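Local coordinates for protein trehalose-6-phosphate phosphatase (Neosartorya fumigata, PDB 5DXL) that belongs to the trehalose-phosphatase family of the HAD superfamily and has a mainly parallel core sheet and, separately, a smaller antiparallel sheet, at residues Pro4-Ala9 with Ile263-Met268; Lys13-Ala18 with Pro209-Cys214; Arg19-Met24 with Pro58-Trp63. All blocks are in the same frame, centred on the assembly; numbering follows the deposited sequence.

How the contacts relate
The three contacts follow the N-terminal part of the chain into the core sheet. Contact 1 sets the start of helix 8-17 against helix 259-270. Contact 2 sets the end of the same helix on strand 211-216. Contact 3 pairs the next element, strand 21-25, with strand 60-65. The centres of contacts 1 and 2 are about 13 Å apart, and those of contacts 2 and 3 about 9 Å. Contacts 2 and 3 touch directly: Phe-211 O lies 2.8 Å from Leu-22 N, a probable hydrogen bond between neighbouring strands. Tyr-15 also packs on Phe-23. Contacts 1 and 3 do not touch; their nearest atoms are about 6 Å apart.

Contact 1: residues Pro4-Ala9 with Ile263-Met268; sequences PALDRA and IGTISM
Arg-8 packs closely against the selenomethionine Met-268 and against Thr-265. The SE atom of Met-268 lies 3.7 Å from Arg-8 CB. The bend at the end of the Met-268 chain (chi3 75°) carries its CE to 3.6 Å from Arg-8 O. The selenium side chain therefore rests against the first turn of helix 8-17. Thr-265 belongs to the packed part too. Its OG1 sits over the centre of the Arg-8 guanidinium face, 3.2 Å above the plane. Arg-8 NE is 3.3 Å from Thr-265 OG1, but the angle is too poor for a hydrogen bond. The hydroxyl instead bonds to the backbone O of Asp-261, one turn back in its own helix. In the fold, helix 259-270 directly follows the edge strand 254-256 of the main HAD-type sheet. Residues 4-6 join that edge too, since Pro-4 and Leu-6 form backbone hydrogen bonds with His-255. Leu-6 is buried. Its CD2 meets Thr-265 CG2 at 4.0 Å, and its side chain also packs on Phe-239 and Val-241 of strand 238-243. Leu-11, about one turn after Arg-8, touches Leu-6, Thr-265 and Met-268. Asp-7, at the N-cap of helix 8-17, accepts a hydrogen bond at OD1 from Lys-10 N. The looser side is at Arg-8 NH1. The Arg-8 chain is extended from CG to NE, and NH1 comes no nearer than 3.9 Å to Gly-264 C. Arg-8 and Gly-264 are both partly exposed there.

Contact 2: residues Lys13-Ala18 with Pro209-Cys214; sequences KQYRKA and PEFVLC
Tyr-15 turns the edge of its ring to the face of Phe-211 in a T-shaped stack. The planes are 75° apart and the centroids 5.4 Å. Tyr-15 CD1 stands over the centre of the Phe-211 ring, 4.0 Å above it. Tyr-15 CB adds an off-centre CH-pi contact. Its hydroxyl points elsewhere and bonds to Asn-60 ND2. The Gln-14 amide runs nearly parallel to the plane of the Phe-211 ring, and the two side chains pass in opposite directions. A bend at chi2 (56°) swings Gln-14 CD toward the strand. Gln-14 NE2 then donates a fairly straight 2.8 Å hydrogen bond to Glu-210 O. The same nitrogen donates to a water, which in turn donates to Glu-210 OE2. The other carboxylate oxygen, OE1, forms a salt bridge with Arg-19. At the helix end, Ala-18 CB fits against both Glu-210 CB, at 3.6 Å, and Phe-211 CB, at 3.5 Å. Phe-211 also meets the ring of Phe-23 on the adjacent strand. This is a helix laid on a parallel sheet, as in the Rossmann-like core of HAD proteins, with the Tyr-15 and Phe-211 rings packed between helix and sheet.

Contact 3: residues Arg19-Met24 with Pro58-Trp63; sequences RKRLFM and PRNAVW
Arg-21 and Arg-59 lie side by side, each guanidinium over a face of the other, planes 36° apart. Arg-21 NH2 is over the centre of the Arg-59 group, 3.2 Å above its plane. Arg-59 NE lies over the Arg-21 group, toward its rim. The two strands belong to a beta-alpha-beta crossover, connected through helix 45-56, in the HAD core sheet. The like charges are probably eased by Asp-57, which forms a salt bridge with Arg-59 NH2. Asn-60 OD1 is at the edge of the Arg-21 group and accepts a 2.8 Å hydrogen bond from NH1. The Arg-21 chain bends at chi2 (84°), placing CD 3.2 Å from Asn-60 OD1. That oxygen also lies in the plane of the Phe-23 ring, 3.6 Å from CE2. Asn-60 ND2 bonds to Leu-54 O; with OD1 and ND2 both engaged, the amide is held from both ends. Arg-21 also makes a cation-pi contact with Tyr-15. The strands run parallel. Arg-21 and Phe-23 each use both N and O to bond the neighbouring strand. Arg-21, Phe-23, Asn-60 and Val-62 lie on one face of the sheet, where Phe-23 and Val-62 pack on Leu-54. On the other, with Met-24, Leu-22 CD1 touches Ala-61 CB at 4.2 Å and Trp-63 CD1 at 4.0 Å.

Contact 1: residues Pro4-Ala9 with Ile263-Met268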
loop_
_atom_site.group_PDB
_atom_site.type_symbol
_atom_site.label_atom_id
_atom_site.label_comp_id
_atom_site.label_asym_id
_atom_site.label_seq_id
_atom_site.Cartn_x
_atom_site.Cartn_y
_atom_site.Cartn_z
ATOM N N PRO A 4 -3.332 15.674 14.979
ATOM C CA PRO A 4 -2.641 15.434 16.244
ATOM C C PRO A 4 -1.827 14.149 16.178
ATOM O O PRO A 4 -2.112 13.276 15.352
ATOM C CB PRO A 4 -3.783 15.303 17.253
ATOM C CG PRO A 4 -4.928 14.792 16.442
ATOM C CD PRO A 4 -4.772 15.365 15.062
ATOM N N ALA A 5 -0.815 14.036 17.025
ATOM C CA ALA A 5 -0.075 12.792 17.131
ATOM C C ALA A 5 -1.004 11.683 17.611
ATOM O O ALA A 5 -1.938 11.926 18.381
ATOM C CB ALA A 5 1.108 12.954 18.076
ATOM N N LEU A 6 -0.757 10.466 17.132
ATOM C CA LEU A 6 -1.541 9.316 17.552
ATOM C C LEU A 6 -1.665 9.250 19.073
ATOM O O LEU A 6 -0.666 9.271 19.782
ATOM C CB LEU A 6 -0.905 8.033 17.015
ATOM C CG LEU A 6 -1.603 6.716 17.343
ATOM C CD1 LEU A 6 -3.025 6.683 16.785
ATOM C CD2 LEU A 6 -0.766 5.567 16.788
ATOM N N ASP A 7 -2.903 9.203 19.557
ATOM C CA ASP A 7 -3.171 9.088 20.989
ATOM C C ASP A 7 -2.897 7.649 21.428
ATOM O O ASP A 7 -3.730 6.765 21.243
ATOM C CB ASP A 7 -4.620 9.496 21.271
ATOM C CG ASP A 7 -4.950 9.547 22.756
ATOM O OD1 ASP A 7 -4.332 8.812 23.555
ATOM O OD2 ASP A 7 -5.846 10.338 23.116
ATOM N N ARG A 8 -1.721 7.410 21.989
ATOM C CA ARG A 8 -1.306 6.045 22.290
ATOM C C ARG A 8 -2.177 5.393 23.356
ATOM O O ARG A 8 -2.406 4.185 23.318
ATOM C CB ARG A 8 0.156 6.021 22.718
ATOM C CG ARG A 8 1.099 6.531 21.653
ATOM C CD ARG A 8 2.444 5.884 21.841
ATOM N NE ARG A 8 3.472 6.443 20.978
ATOM C CZ ARG A 8 4.732 6.023 20.981
ATOM N NH1 ARG A 8 5.099 5.042 21.802
ATOM N NH2 ARG A 8 5.622 6.579 20.169
ATOM N N ALA A 9 -2.683 6.189 24.293
ATOM C CA ALA A 9 -3.582 5.648 25.310
ATOM C C ALA A 9 -4.891 5.155 24.688
ATOM O O ALA A 9 -5.364 4.060 25.015
ATOM C CB ALA A 9 -3.863 6.692 26.389
ATOM N N ILE A 263 7.683 1.972 15.363
ATOM C CA ILE A 263 8.162 0.765 16.024
ATOM C C ILE A 263 7.885 0.841 17.522
ATOM O O ILE A 263 7.448 -0.144 18.119
ATOM C CB ILE A 263 9.653 0.536 15.758
ATOM C CG1 ILE A 263 9.889 0.363 14.252
ATOM C CG2 ILE A 263 10.162 -0.688 16.526
ATOM C CD1 ILE A 263 9.092 -0.783 13.622
ATOM N N GLY A 264 8.091 2.016 18.117
ATOM C CA GLY A 264 7.785 2.195 19.531
ATOM C C GLY A 264 6.323 1.946 19.856
ATOM O O GLY A 264 5.995 1.341 20.884
ATOM N N THR A 265 5.444 2.407 18.973
ATOM C CA THR A 265 4.007 2.221 19.143
ATOM C C THR A 265 3.619 0.744 19.058
ATOM O O THR A 265 2.848 0.245 19.891
ATOM C CB THR A 265 3.240 3.021 18.107
ATOM O OG1 THR A 265 3.452 4.410 18.375
ATOM C CG2 THR A 265 1.756 2.732 18.196
ATOM N N ILE A 266 4.161 0.036 18.073
ATOM C CA ILE A 266 3.847 -1.385 17.949
ATOM C C ILE A 266 4.413 -2.155 19.149
ATOM O O ILE A 266 3.759 -3.056 19.667
ATOM C CB ILE A 266 4.376 -1.964 16.625
ATOM C CG1 ILE A 266 3.708 -1.246 15.454
ATOM C CG2 ILE A 266 4.064 -3.454 16.537
ATOM C CD1 ILE A 266 4.406 -1.477 14.128
ATOM N N SER A 267 5.604 -1.775 19.614
ATOM C CA SER A 267 6.175 -2.389 20.826
ATOM C C SER A 267 5.264 -2.213 22.035
ATOM O O SER A 267 5.085 -3.151 22.820
ATOM C CB SER A 267 7.554 -1.804 21.123
ATOM O OG SER A 267 8.458 -2.132 20.087
HETATM N N MSE A 268 4.678 -1.026 22.179
HETATM C CA MSE A 268 3.736 -0.777 23.267
HETATM C C MSE A 268 2.579 -1.764 23.187
HETATM O O MSE A 268 2.169 -2.329 24.204
HETATM C CB MSE A 268 3.200 0.662 23.231
HETATM C CG MSE A 268 2.001 0.904 24.187
HETATM SE SE MSE A 268 1.285 2.687 23.877
HETATM C CE MSE A 268 0.401 2.243 22.180
#

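Contact 2: residues Lys13-Ala18 with Pro209-Cys214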
loop_
_atom_site.group_PDB
_atom_site.type_symbol
_atom_site.label_atom_id
_atom_site.label_comp_id
_atom_site.label_asym_id
_atom_site.label_seq_id
_atom_site.Cartn_x
_atom_site.Cartn_y
_atom_site.Cartn_z
ATOM N N LYS A 13 -6.113 1.186 24.494
ATOM C CA LYS A 13 -7.410 0.826 25.053
ATOM C C LYS A 13 -8.271 0.060 24.043
ATOM O O LYS A 13 -8.867 -0.969 24.377
ATOM C CB LYS A 13 -8.148 2.076 25.537
ATOM C CG LYS A 13 -9.451 1.779 26.266
ATOM C CD LYS A 13 -10.193 3.062 26.634
ATOM C CE LYS A 13 -11.486 2.743 27.368
ATOM N NZ LYS A 13 -12.344 3.941 27.546
ATOM N N GLN A 14 -8.328 0.533 22.803
ATOM C CA GLN A 14 -9.142 -0.160 21.815
ATOM C C GLN A 14 -8.493 -1.485 21.395
ATOM O O GLN A 14 -9.189 -2.451 21.109
ATOM C CB GLN A 14 -9.401 0.732 20.597
ATOM C CG GLN A 14 -10.427 0.175 19.625
ATOM C CD GLN A 14 -11.779 -0.129 20.286
ATOM O OE1 GLN A 14 -12.144 0.476 21.300
ATOM N NE2 GLN A 14 -12.522 -1.066 19.706
ATOM N N TYR A 15 -7.163 -1.528 21.372
ATOM C CA TYR A 15 -6.432 -2.769 21.079
ATOM C C TYR A 15 -6.812 -3.867 22.064
ATOM O O TYR A 15 -7.124 -4.993 21.669
ATOM C CB TYR A 15 -4.920 -2.526 21.129
ATOM C CG TYR A 15 -4.056 -3.734 20.791
ATOM C CD1 TYR A 15 -3.909 -4.170 19.482
ATOM C CD2 TYR A 15 -3.362 -4.408 21.782
ATOM C CE1 TYR A 15 -3.101 -5.260 19.170
ATOM C CE2 TYR A 15 -2.556 -5.500 21.479
ATOM C CZ TYR A 15 -2.431 -5.915 20.168
ATOM O OH TYR A 15 -1.632 -7.005 19.876
ATOM N N ARG A 16 -6.789 -3.525 23.346
ATOM C CA ARG A 16 -7.135 -4.495 24.399
ATOM C C ARG A 16 -8.581 -4.972 24.306
ATOM O O ARG A 16 -8.886 -6.134 24.572
ATOM C CB ARG A 16 -6.891 -3.886 25.772
ATOM C CG ARG A 16 -5.440 -3.788 26.152
ATOM C CD ARG A 16 -5.309 -3.244 27.575
ATOM N NE ARG A 16 -3.931 -3.295 28.041
ATOM C CZ ARG A 16 -3.342 -2.340 28.748
ATOM N NH1 ARG A 16 -4.013 -1.243 29.086
ATOM N NH2 ARG A 16 -2.074 -2.481 29.115
ATOM N N LYS A 17 -9.471 -4.067 23.931
ATOM C CA LYS A 17 -10.898 -4.348 23.864
ATOM C C LYS A 17 -11.249 -5.232 22.662
ATOM O O LYS A 17 -12.157 -6.064 22.717
ATOM C CB LYS A 17 -11.661 -3.024 23.804
ATOM C CG LYS A 17 -13.165 -3.106 23.937
ATOM C CD LYS A 17 -13.737 -1.694 24.026
ATOM C CE LYS A 17 -15.252 -1.695 24.077
ATOM N NZ LYS A 17 -15.761 -2.408 25.280
ATOM N N ALA A 18 -10.510 -5.056 21.575
ATOM C CA ALA A 18 -10.830 -5.712 20.318
ATOM C C ALA A 18 -10.513 -7.198 20.314
ATOM O O ALA A 18 -9.431 -7.613 20.721
ATOM C CB ALA A 18 -10.084 -5.024 19.173
ATOM N N PRO A 209 -13.318 -6.409 12.172
ATOM C CA PRO A 209 -12.338 -6.166 13.230
ATOM C C PRO A 209 -12.742 -4.952 14.045
ATOM O O PRO A 209 -13.256 -3.994 13.473
ATOM C CB PRO A 209 -11.033 -5.918 12.458
ATOM C CG PRO A 209 -11.465 -5.453 11.122
ATOM C CD PRO A 209 -12.766 -6.166 10.830
ATOM N N GLU A 210 -12.536 -5.000 15.353
ATOM C CA GLU A 210 -12.849 -3.875 16.227
ATOM C C GLU A 210 -11.646 -2.959 16.388
ATOM O O GLU A 210 -11.683 -2.001 17.151
ATOM C CB GLU A 210 -13.301 -4.364 17.604
ATOM C CG GLU A 210 -14.627 -5.104 17.626
ATOM C CD GLU A 210 -14.797 -5.891 18.912
ATOM O OE1 GLU A 210 -14.292 -7.032 18.978
ATOM O OE2 GLU A 210 -15.408 -5.358 19.863
ATOM N N PHE A 211 -10.568 -3.272 15.675
ATOM C CA PHE A 211 -9.359 -2.455 15.743
ATOM C C PHE A 211 -8.668 -2.525 14.393
ATOM O O PHE A 211 -8.368 -3.612 13.902
ATOM C CB PHE A 211 -8.439 -2.947 16.863
ATOM C CG PHE A 211 -7.123 -2.212 16.969
ATOM C CD1 PHE A 211 -6.949 -1.194 17.893
ATOM C CD2 PHE A 211 -6.046 -2.574 16.162
ATOM C CE1 PHE A 211 -5.730 -0.536 18.011
ATOM C CE2 PHE A 211 -4.823 -1.919 16.276
ATOM C CZ PHE A 211 -4.662 -0.911 17.197
ATOM N N VAL A 212 -8.426 -1.364 13.794
ATOM C CA VAL A 212 -7.660 -1.277 12.550
ATOM C C VAL A 212 -6.591 -0.217 12.726
ATOM O O VAL A 212 -6.899 0.916 13.087
ATOM C CB VAL A 212 -8.536 -0.909 11.336
ATOM C CG1 VAL A 212 -7.691 -0.855 10.076
ATOM C CG2 VAL A 212 -9.677 -1.908 11.182
ATOM N N LEU A 213 -5.334 -0.594 12.517
ATOM C CA LEU A 213 -4.242 0.378 12.505
ATOM C C LEU A 213 -3.593 0.353 11.141
ATOM O O LEU A 213 -3.101 -0.690 10.692
ATOM C CB LEU A 213 -3.211 0.067 13.586
ATOM C CG LEU A 213 -1.951 0.955 13.600
ATOM C CD1 LEU A 213 -2.276 2.430 13.842
ATOM C CD2 LEU A 213 -0.993 0.469 14.683
ATOM N N CYS A 214 -3.600 1.502 10.480
ATOM C CA CYS A 214 -3.103 1.607 9.122
ATOM C C CYS A 214 -2.072 2.713 9.071
ATOM O O CYS A 214 -2.385 3.854 9.401
ATOM C CB CYS A 214 -4.258 1.884 8.167
ATOM S SG CYS A 214 -3.801 2.175 6.441
HETATM O O HOH W 1 -15.039 -2.388 20.364
#

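Contact 3: residues Arg19-Met24 with Pro58-Trp63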
loop_
_atom_site.group_PDB
_atom_site.type_symbol
_atom_site.label_atom_id
_atom_site.label_comp_id
_atom_site.label_asym_id
_atom_site.label_seq_id
_atom_site.Cartn_x
_atom_site.Cartn_y
_atom_site.Cartn_z
ATOM N N ARG A 19 -11.450 -7.996 19.816
ATOM C CA ARG A 19 -11.234 -9.431 19.717
ATOM C C ARG A 19 -10.506 -9.779 18.428
ATOM O O ARG A 19 -9.775 -10.768 18.367
ATOM C CB ARG A 19 -12.566 -10.184 19.801
ATOM C CG ARG A 19 -13.255 -10.034 21.153
ATOM C CD ARG A 19 -14.597 -10.750 21.190
ATOM N NE ARG A 19 -15.443 -10.369 20.062
ATOM C CZ ARG A 19 -16.159 -9.249 20.006
ATOM N NH1 ARG A 19 -16.132 -8.388 21.015
ATOM N NH2 ARG A 19 -16.898 -8.988 18.935
ATOM N N LYS A 20 -10.713 -8.956 17.402
ATOM C CA LYS A 20 -10.030 -9.107 16.122
ATOM C C LYS A 20 -9.367 -7.787 15.745
ATOM O O LYS A 20 -9.994 -6.722 15.808
ATOM C CB LYS A 20 -10.991 -9.509 15.001
ATOM C CG LYS A 20 -11.623 -10.888 15.124
ATOM C CD LYS A 20 -12.375 -11.190 13.833
ATOM C CE LYS A 20 -13.507 -12.179 14.044
ATOM N NZ LYS A 20 -14.446 -12.127 12.890
ATOM N N ARG A 21 -8.110 -7.865 15.328
ATOM C CA ARG A 21 -7.345 -6.662 14.979
ATOM C C ARG A 21 -6.794 -6.775 13.570
ATOM O O ARG A 21 -6.378 -7.856 13.149
ATOM C CB ARG A 21 -6.183 -6.442 15.955
ATOM C CG ARG A 21 -6.535 -6.258 17.438
ATOM C CD ARG A 21 -6.699 -7.592 18.138
ATOM N NE ARG A 21 -6.591 -7.437 19.585
ATOM C CZ ARG A 21 -5.548 -7.807 20.315
ATOM N NH1 ARG A 21 -4.486 -8.376 19.752
ATOM N NH2 ARG A 21 -5.580 -7.616 21.628
ATOM N N LEU A 22 -6.773 -5.652 12.855
ATOM C CA LEU A 22 -6.203 -5.609 11.510
ATOM C C LEU A 22 -5.123 -4.544 11.447
ATOM O O LEU A 22 -5.357 -3.406 11.853
ATOM C CB LEU A 22 -7.284 -5.319 10.472
ATOM C CG LEU A 22 -6.817 -5.043 9.044
ATOM C CD1 LEU A 22 -6.144 -6.265 8.419
ATOM C CD2 LEU A 22 -8.000 -4.595 8.193
ATOM N N PHE A 23 -3.942 -4.934 10.968
ATOM C CA PHE A 23 -2.816 -4.005 10.795
ATOM C C PHE A 23 -2.410 -3.944 9.332
ATOM O O PHE A 23 -2.237 -4.983 8.692
ATOM C CB PHE A 23 -1.610 -4.451 11.629
ATOM C CG PHE A 23 -1.830 -4.383 13.116
ATOM C CD1 PHE A 23 -1.427 -3.275 13.836
ATOM C CD2 PHE A 23 -2.413 -5.446 13.799
ATOM C CE1 PHE A 23 -1.618 -3.212 15.210
ATOM C CE2 PHE A 23 -2.612 -5.383 15.172
ATOM C CZ PHE A 23 -2.204 -4.280 15.880
HETATM N N MSE A 24 -2.280 -2.742 8.780
HETATM C CA MSE A 24 -1.789 -2.590 7.419
HETATM C C MSE A 24 -0.664 -1.560 7.430
HETATM O O MSE A 24 -0.898 -0.386 7.729
HETATM C CB MSE A 24 -2.937 -2.181 6.478
HETATM C CG MSE A 24 -4.038 -3.238 6.423
HETATM SE SE MSE A 24 -5.579 -2.807 5.272
HETATM C CE MSE A 24 -6.291 -1.285 6.227
ATOM N N PRO A 58 -2.773 -14.561 17.314
ATOM C CA PRO A 58 -3.715 -14.891 16.244
ATOM C C PRO A 58 -4.920 -13.957 16.181
ATOM O O PRO A 58 -5.676 -14.023 15.212
ATOM C CB PRO A 58 -4.145 -16.326 16.601
ATOM C CG PRO A 58 -4.038 -16.359 18.068
ATOM C CD PRO A 58 -2.798 -15.562 18.395
ATOM N N ARG A 59 -5.093 -13.109 17.189
ATOM C CA ARG A 59 -6.141 -12.099 17.151
ATOM C C ARG A 59 -5.774 -11.021 16.134
ATOM O O ARG A 59 -6.629 -10.249 15.720
ATOM C CB ARG A 59 -6.348 -11.467 18.523
ATOM C CG ARG A 59 -6.798 -12.464 19.611
ATOM C CD ARG A 59 -6.838 -11.788 20.976
ATOM N NE ARG A 59 -5.508 -11.393 21.435
ATOM C CZ ARG A 59 -5.250 -10.728 22.561
ATOM N NH1 ARG A 59 -6.244 -10.373 23.375
ATOM N NH2 ARG A 59 -3.995 -10.435 22.879
ATOM N N ASN A 60 -4.498 -10.981 15.756
ATOM C CA ASN A 60 -4.011 -9.953 14.827
ATOM C C ASN A 60 -3.879 -10.487 13.409
ATOM O O ASN A 60 -3.401 -11.596 13.190
ATOM C CB ASN A 60 -2.647 -9.407 15.276
ATOM C CG ASN A 60 -2.696 -8.758 16.653
ATOM O OD1 ASN A 60 -3.738 -8.274 17.084
ATOM N ND2 ASN A 60 -1.562 -8.730 17.335
ATOM N N ALA A 61 -4.301 -9.687 12.439
ATOM C CA ALA A 61 -3.982 -9.953 11.046
ATOM C C ALA A 61 -3.026 -8.845 10.631
ATOM O O ALA A 61 -3.408 -7.672 10.623
ATOM C CB ALA A 61 -5.243 -9.959 10.165
ATOM N N VAL A 62 -1.791 -9.211 10.315
ATOM C CA VAL A 62 -0.748 -8.215 10.090
ATOM C C VAL A 62 -0.300 -8.246 8.638
ATOM O O VAL A 62 0.178 -9.277 8.146
ATOM C CB VAL A 62 0.467 -8.457 11.026
ATOM C CG1 VAL A 62 1.519 -7.379 10.819
ATOM C CG2 VAL A 62 0.021 -8.483 12.493
ATOM N N TRP A 63 -0.469 -7.112 7.962
ATOM C CA TRP A 63 -0.151 -6.989 6.541
ATOM C C TRP A 63 0.951 -5.980 6.281
ATOM O O TRP A 63 0.932 -4.872 6.834
ATOM C CB TRP A 63 -1.396 -6.578 5.747
ATOM C CG TRP A 63 -2.322 -7.731 5.535
ATOM C CD1 TRP A 63 -3.294 -8.169 6.380
ATOM C CD2 TRP A 63 -2.327 -8.617 4.414
ATOM N NE1 TRP A 63 -3.923 -9.278 5.843
ATOM C CE2 TRP A 63 -3.343 -9.568 4.634
ATOM C CE3 TRP A 63 -1.577 -8.688 3.235
ATOM C CZ2 TRP A 63 -3.628 -10.577 3.716
ATOM C CZ3 TRP A 63 -1.860 -9.697 2.327
ATOM C CH2 TRP A 63 -2.878 -10.626 2.577
#